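Local atomic coordinates of geranyltranstransferase (Legionella pneumophila subsp. pneumophila, PDB entry 3LOM), a protein that probably condenses isopentenyl diphosphate with an allylic diphosphate to make farnesyl diphosphate, using magnesium. Residues Lys191-Leu194 with Ala195-Met199; Val150-Asn153 with Ala154-Ile157; Lys104-Cys107 with His108-Phe111. All blocks are in the same frame, centred on the assembly; numbering follows the deposited sequence.

Contact 1 (Lys191-Leu194 with Ala195-Met199); sequences KLIL and ACFEM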
loop_
_atom_site.group_PDB
_atom_site.type_symbol
_atom_site.label_atom_id
_atom_site.label_comp_id
_atom_site.label_asym_id
_atom_site.label_seq_id
_atom_site.Cartn_x
_atom_site.Cartn_y
_atom_site.Cartn_z
ATOM N N LYS A 191 10.296 -13.499 0.031
ATOM C CA LYS A 191 9.351 -13.213 -1.057
ATOM C C LYS A 191 9.618 -11.890 -1.779
ATOM O O LYS A 191 9.393 -11.794 -2.993
ATOM C CB LYS A 191 7.915 -13.211 -0.530
ATOM C CG LYS A 191 7.456 -14.541 0.045
ATOM C CD LYS A 191 6.350 -15.165 -0.766
ATOM C CE LYS A 191 5.632 -16.214 0.063
ATOM N NZ LYS A 191 4.195 -16.289 -0.305
ATOM N N LEU A 192 10.077 -10.877 -1.037
ATOM C CA LEU A 192 10.368 -9.574 -1.640
ATOM C C LEU A 192 11.646 -9.627 -2.476
ATOM O O LEU A 192 11.673 -9.104 -3.582
ATOM C CB LEU A 192 10.438 -8.453 -0.593
ATOM C CG LEU A 192 10.270 -7.030 -1.144
ATOM C CD1 LEU A 192 8.846 -6.811 -1.662
ATOM C CD2 LEU A 192 10.649 -5.969 -0.107
ATOM N N ILE A 193 12.689 -10.262 -1.941
ATOM C CA ILE A 193 13.915 -10.549 -2.699
ATOM C C ILE A 193 13.634 -11.381 -3.959
ATOM O O ILE A 193 14.178 -11.093 -5.032
ATOM C CB ILE A 193 14.991 -11.201 -1.808
ATOM C CG1 ILE A 193 15.552 -10.147 -0.847
ATOM C CG2 ILE A 193 16.115 -11.804 -2.648
ATOM C CD1 ILE A 193 16.230 -10.696 0.388
ATOM N N LEU A 194 12.754 -12.374 -3.823
ATOM C CA LEU A 194 12.315 -13.204 -4.944
ATOM C C LEU A 194 11.560 -12.382 -5.990
ATOM O O LEU A 194 11.708 -12.615 -7.195
ATOM C CB LEU A 194 11.431 -14.346 -4.433
ATOM C CG LEU A 194 11.456 -15.726 -5.089
ATOM C CD1 LEU A 194 12.882 -16.212 -5.338
ATOM C CD2 LEU A 194 10.693 -16.716 -4.206
ATOM N N ALA A 195 10.772 -11.411 -5.520
ATOM C CA ALA A 195 10.047 -10.481 -6.395
ATOM C C ALA A 195 10.932 -9.687 -7.381
ATOM O O ALA A 195 10.461 -9.320 -8.454
ATOM C CB ALA A 195 9.181 -9.543 -5.575
ATOM N N CYS A 196 12.199 -9.448 -7.025
ATOM C CA CYS A 196 13.163 -8.788 -7.926
ATOM C C CYS A 196 13.309 -9.553 -9.225
ATOM O O CYS A 196 13.285 -8.975 -10.310
ATOM C CB CYS A 196 14.548 -8.673 -7.284
ATOM S SG CYS A 196 14.606 -7.779 -5.733
ATOM N N PHE A 197 13.442 -10.866 -9.089
ATOM C CA PHE A 197 13.613 -11.759 -10.214
ATOM C C PHE A 197 12.273 -12.021 -10.896
ATOM O O PHE A 197 12.195 -12.052 -12.124
ATOM C CB PHE A 197 14.292 -13.044 -9.740
ATOM C CG PHE A 197 15.545 -12.798 -8.940
ATOM C CD1 PHE A 197 16.771 -12.656 -9.574
ATOM C CD2 PHE A 197 15.496 -12.686 -7.551
ATOM C CE1 PHE A 197 17.929 -12.413 -8.839
ATOM C CE2 PHE A 197 16.642 -12.434 -6.811
ATOM C CZ PHE A 197 17.862 -12.303 -7.453
ATOM N N GLU A 198 11.214 -12.152 -10.103
ATOM C CA GLU A 198 9.883 -12.454 -10.642
ATOM C C GLU A 198 9.232 -11.300 -11.409
ATOM O O GLU A 198 8.559 -11.538 -12.417
ATOM C CB GLU A 198 8.937 -12.954 -9.544
ATOM C CG GLU A 198 9.302 -14.306 -8.937
ATOM C CD GLU A 198 8.849 -15.502 -9.769
ATOM O OE1 GLU A 198 8.117 -15.327 -10.772
ATOM O OE2 GLU A 198 9.225 -16.633 -9.402
ATOM N N MET A 199 9.417 -10.065 -10.934
ATOM C CA MET A 199 8.916 -8.882 -11.658
ATOM C C MET A 199 9.676 -8.680 -12.978
ATOM O O MET A 199 9.085 -8.286 -13.983
ATOM C CB MET A 199 8.967 -7.616 -10.791
ATOM C CG MET A 199 7.793 -7.464 -9.819
ATOM S SD MET A 199 7.847 -6.006 -8.741
ATOM C CE MET A 199 9.281 -6.399 -7.880
#
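L194 and A195 meet where one turn of helix 178-201 runs into the next, and L194 does most of its work through its carbonyl oxygen. E198 N donates to L194 O at 3.0 Å. The N-H...O angle of 157° makes this a fairly straight bond. F197 N reaches the same oxygen, L194 O, in a weak, bent second bond of 3.1 Å. L194 O also sits at the edge of the F197 ring, close to its plane, on the side of CD2, and E198 CG packs against it at 3.4 Å. Beyond this methylene the E198 chain bends, and its carboxylate leaves to form a salt bridge through OE2 with R216.

A195 gives its N-H to K191 O at 2.9 Å. Its methyl lies against the carbonyl oxygens of the preceding turn, A195 CB 3.2 Å from L192 O. Helix 178-201 belongs to the all-helical isoprenoid synthase fold, and this part of it is a buried core element: L192 and C196 both pack on L79 of helix 69-91, while I193 reaches I222 and F226 of helix 209-236.

I193 is the third main contributor. I193 O accepts C196 N at 3.3 Å, a bond of the i to i+3 kind. In F197, CG lies beside the backbone N, and this chi1 of -51° turns the ring back beside the earlier turn, where I193 O meets CD2 and CE2 obliquely. The branch methyl I193 CG2 approaches F197 CE2 at 4.2 Å.

Contact 2 (Val150-Asn153 with Ala154-Ile157); sequences VLVN and ASGI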
loop_
_atom_site.group_PDB
_atom_site.type_symbol
_atom_site.label_atom_id
_atom_site.label_comp_id
_atom_site.label_asym_id
_atom_site.label_seq_id
_atom_site.Cartn_x
_atom_site.Cartn_y
_atom_site.Cartn_z
ATOM N N VAL A 150 2.902 -9.457 -8.586
ATOM C CA VAL A 150 4.075 -10.020 -7.912
ATOM C C VAL A 150 4.483 -9.252 -6.636
ATOM O O VAL A 150 4.701 -9.868 -5.589
ATOM C CB VAL A 150 5.276 -10.139 -8.880
ATOM C CG1 VAL A 150 6.522 -10.622 -8.147
ATOM C CG2 VAL A 150 4.947 -11.081 -10.046
ATOM N N LEU A 151 4.557 -7.920 -6.727
ATOM C CA LEU A 151 4.985 -7.070 -5.610
ATOM C C LEU A 151 3.972 -7.062 -4.476
ATOM O O LEU A 151 4.325 -7.167 -3.305
ATOM C CB LEU A 151 5.221 -5.625 -6.085
ATOM C CG LEU A 151 5.766 -4.592 -5.087
ATOM C CD1 LEU A 151 7.172 -4.940 -4.608
ATOM C CD2 LEU A 151 5.768 -3.214 -5.718
ATOM N N VAL A 152 2.710 -6.934 -4.852
ATOM C CA VAL A 152 1.609 -6.838 -3.922
ATOM C C VAL A 152 1.282 -8.190 -3.218
ATOM O O VAL A 152 0.860 -8.202 -2.052
ATOM C CB VAL A 152 0.424 -6.145 -4.651
ATOM C CG1 VAL A 152 -0.875 -6.832 -4.425
ATOM C CG2 VAL A 152 0.348 -4.674 -4.235
ATOM N N ASN A 153 1.524 -9.312 -3.903
ATOM C CA ASN A 153 1.425 -10.641 -3.280
ATOM C C ASN A 153 2.560 -10.860 -2.287
ATOM O O ASN A 153 2.352 -11.444 -1.224
ATOM C CB ASN A 153 1.439 -11.778 -4.322
ATOM C CG ASN A 153 0.136 -11.887 -5.118
ATOM O OD1 ASN A 153 0.075 -12.599 -6.122
ATOM N ND2 ASN A 153 -0.903 -11.192 -4.677
ATOM N N ALA A 154 3.757 -10.385 -2.630
ATOM C CA ALA A 154 4.928 -10.611 -1.782
ATOM C C ALA A 154 4.935 -9.687 -0.566
ATOM O O ALA A 154 5.484 -10.037 0.483
ATOM C CB ALA A 154 6.220 -10.453 -2.582
ATOM N N SER A 155 4.314 -8.517 -0.711
ATOM C CA SER A 155 4.381 -7.465 0.309
ATOM C C SER A 155 3.215 -7.528 1.288
ATOM O O SER A 155 3.286 -6.984 2.394
ATOM C CB SER A 155 4.403 -6.082 -0.347
ATOM O OG SER A 155 3.130 -5.787 -0.893
ATOM N N GLY A 156 2.141 -8.188 0.873
ATOM C CA GLY A 156 0.911 -8.181 1.644
ATOM C C GLY A 156 0.825 -9.216 2.747
ATOM O O GLY A 156 1.845 -9.683 3.271
ATOM N N ILE A 157 -0.411 -9.569 3.089
ATOM C CA ILE A 157 -0.699 -10.445 4.229
ATOM C C ILE A 157 -0.343 -11.918 4.007
ATOM O O ILE A 157 -0.165 -12.663 4.969
ATOM C CB ILE A 157 -2.169 -10.315 4.706
ATOM C CG1 ILE A 157 -3.157 -10.728 3.607
ATOM C CG2 ILE A 157 -2.440 -8.897 5.176
ATOM C CD1 ILE A 157 -4.640 -10.446 3.959
#
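A154 N donates to V150 O at 3.1 Å. The N-H...O angle is 145°, a reasonable i to i+4 helix bond. The next two rungs deteriorate. S155 N still approaches L151 O to 2.9 Å, but the bond is bent and weak, and G156 N is only weakly held by V152 O at 3.2 Å. G156 is also where the backbone leaves helical angles, with psi swinging to -155°.

This is the C-terminal end of helix 141-155 in the isoprenoid synthase helical bundle, where the chain turns out toward helix 160-169, and it forms part of the dimer interface. A backbone bond between A154 and M160 and another from S162 OG to I157 O tie the turn together.

Side-chain polarity enters through S155. Its OG is placed between the backbone N and the carbonyl carbon (chi1 71°), which folds the hydroxyl back against the preceding turn. There OG makes a weak contact of 3.0 Å with L151 O, and it also lies 3.5 Å from V152 O, so where its proton points is not settled. L151 O thus has both the amide and the hydroxyl of S155 close by.

Two CB atoms also lie in van der Waals contact with carbonyl oxygens. A154 CB rests 3.4 Å from V150 O, beside the carbonyl that its own N-H binds. S155 CB likewise comes to 3.2 Å from L151 O. Looking outward, L151 and S155 both touch T82 of helix 69-91. The face bearing V152 and N153 packs on E129 of the second subunit, and S155 meets A125 of that same neighbouring chain.

Contact 3 (Lys104-Cys107 with His108-Phe111); sequences KPSC and HKAF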
loop_
_atom_site.group_PDB
_atom_site.type_symbol
_atom_site.label_atom_id
_atom_site.label_comp_id
_atom_site.label_asym_id
_atom_site.label_seq_id
_atom_site.Cartn_x
_atom_site.Cartn_y
_atom_site.Cartn_z
ATOM N N LYS A 104 22.296 6.868 11.132
ATOM C CA LYS A 104 21.557 8.115 11.337
ATOM C C LYS A 104 20.234 7.870 12.074
ATOM O O LYS A 104 19.737 6.745 12.067
ATOM C CB LYS A 104 21.330 8.828 9.990
ATOM C CG LYS A 104 20.599 8.010 8.920
ATOM C CD LYS A 104 20.378 8.827 7.644
ATOM C CE LYS A 104 19.373 8.149 6.727
ATOM N NZ LYS A 104 19.141 8.896 5.456
ATOM N N PRO A 105 19.678 8.914 12.733
ATOM C CA PRO A 105 18.348 8.810 13.321
ATOM C C PRO A 105 17.291 8.303 12.342
ATOM O O PRO A 105 17.283 8.690 11.172
ATOM C CB PRO A 105 18.040 10.252 13.728
ATOM C CG PRO A 105 19.352 10.801 14.101
ATOM C CD PRO A 105 20.365 10.141 13.187
ATOM N N SER A 106 16.420 7.427 12.835
ATOM C CA SER A 106 15.326 6.867 12.049
ATOM C C SER A 106 14.263 7.923 11.796
ATOM O O SER A 106 14.259 8.982 12.437
ATOM C CB SER A 106 14.712 5.677 12.784
ATOM O OG SER A 106 14.344 6.052 14.096
ATOM N N CYS A 107 13.350 7.618 10.878
ATOM C CA CYS A 107 12.365 8.581 10.417
ATOM C C CYS A 107 11.487 9.188 11.516
ATOM O O CYS A 107 11.184 10.380 11.477
ATOM C CB CYS A 107 11.489 7.971 9.335
ATOM S SG CYS A 107 10.552 9.194 8.468
ATOM N N HIS A 108 11.089 8.381 12.493
ATOM C CA HIS A 108 10.261 8.886 13.590
ATOM C C HIS A 108 11.071 9.710 14.597
ATOM O O HIS A 108 10.515 10.547 15.304
ATOM C CB HIS A 108 9.492 7.752 14.283
ATOM C CG HIS A 108 10.369 6.687 14.856
ATOM N ND1 HIS A 108 10.961 5.712 14.081
ATOM C CD2 HIS A 108 10.751 6.438 16.131
ATOM C CE1 HIS A 108 11.675 4.914 14.854
ATOM N NE2 HIS A 108 11.563 5.332 16.101
ATOM N N LYS A 109 12.380 9.472 14.654
ATOM C CA LYS A 109 13.259 10.254 15.524
ATOM C C LYS A 109 13.621 11.605 14.896
ATOM O O LYS A 109 13.704 12.610 15.599
ATOM C CB LYS A 109 14.531 9.474 15.886
ATOM C CG LYS A 109 14.294 8.177 16.658
ATOM C CD LYS A 109 13.511 8.394 17.946
ATOM C CE LYS A 109 14.360 9.053 19.022
ATOM N NZ LYS A 109 13.510 9.404 20.187
ATOM N N ALA A 110 13.837 11.614 13.579
ATOM C CA ALA A 110 14.124 12.840 12.839
ATOM C C ALA A 110 12.879 13.697 12.667
ATOM O O ALA A 110 12.972 14.921 12.588
ATOM C CB ALA A 110 14.725 12.518 11.486
ATOM N N PHE A 111 11.716 13.054 12.606
ATOM C CA PHE A 111 10.450 13.770 12.490
ATOM C C PHE A 111 9.600 13.414 13.691
ATOM O O PHE A 111 9.947 13.763 14.820
ATOM C CB PHE A 111 9.764 13.432 11.164
ATOM C CG PHE A 111 10.491 13.965 9.959
ATOM C CD1 PHE A 111 10.172 15.216 9.436
ATOM C CD2 PHE A 111 11.513 13.228 9.358
ATOM C CE1 PHE A 111 10.860 15.723 8.331
ATOM C CE2 PHE A 111 12.203 13.724 8.254
ATOM C CZ PHE A 111 11.875 14.973 7.741
#
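S106 O is gripped by two amides of the helical turn that follows it. A110 N donates to S106 O at 2.9 Å with a nearly straight N-H...O angle of 161°, whereas the bond from K109 N is weak and bent. S106 holds the N-cap position of the short helix 107-110, just after the small antiparallel hairpin of strands 100-101 and 104-105, but its side chain makes no capping bond. Its hydroxyl is instead bonded to D98 O.

The same OG lies over one face of the H108 imidazole, with S106 OG to H108 CE1 only 3.0 Å. In H108 a chi1 of 59° folds the ring back beneath the S106 hydroxyl. K109 CG closes on the hydroxyl from another direction, and P105 CB lies alongside K109 CB at 4.2 Å.

At the far end of the turn, F111 N bonds to C107 O at 3.0 Å, and that oxygen also lies near the plane of the F111 ring, at its edge. C107 SG approaches the ring obliquely in a sulfur-aromatic contact, its nearest ring atom being F111 CD2 at 4.2 Å.

Overall arrangement
Contacts 1 and 2 are direct neighbours, their centres about 10 Å apart, where helices 178-201 and 141-155 pack together. K191 O meets A154 CB at 3.5 Å, E198 CB lies 3.6 Å from V150 CG1, and M199 SD rests against L151 CB. Contact 3 stands apart, its centre about 28 Å from that of contact 1 and 27 Å from that of contact 2. Helix 69-91 connects all three: L79 touches contact 1, T82 contact 2, and I88 and D91 contact 3. D91 probably belongs to the first aspartate-rich motif, which in this family binds the allylic diphosphate through magnesium, so contact 3 probably borders the active site.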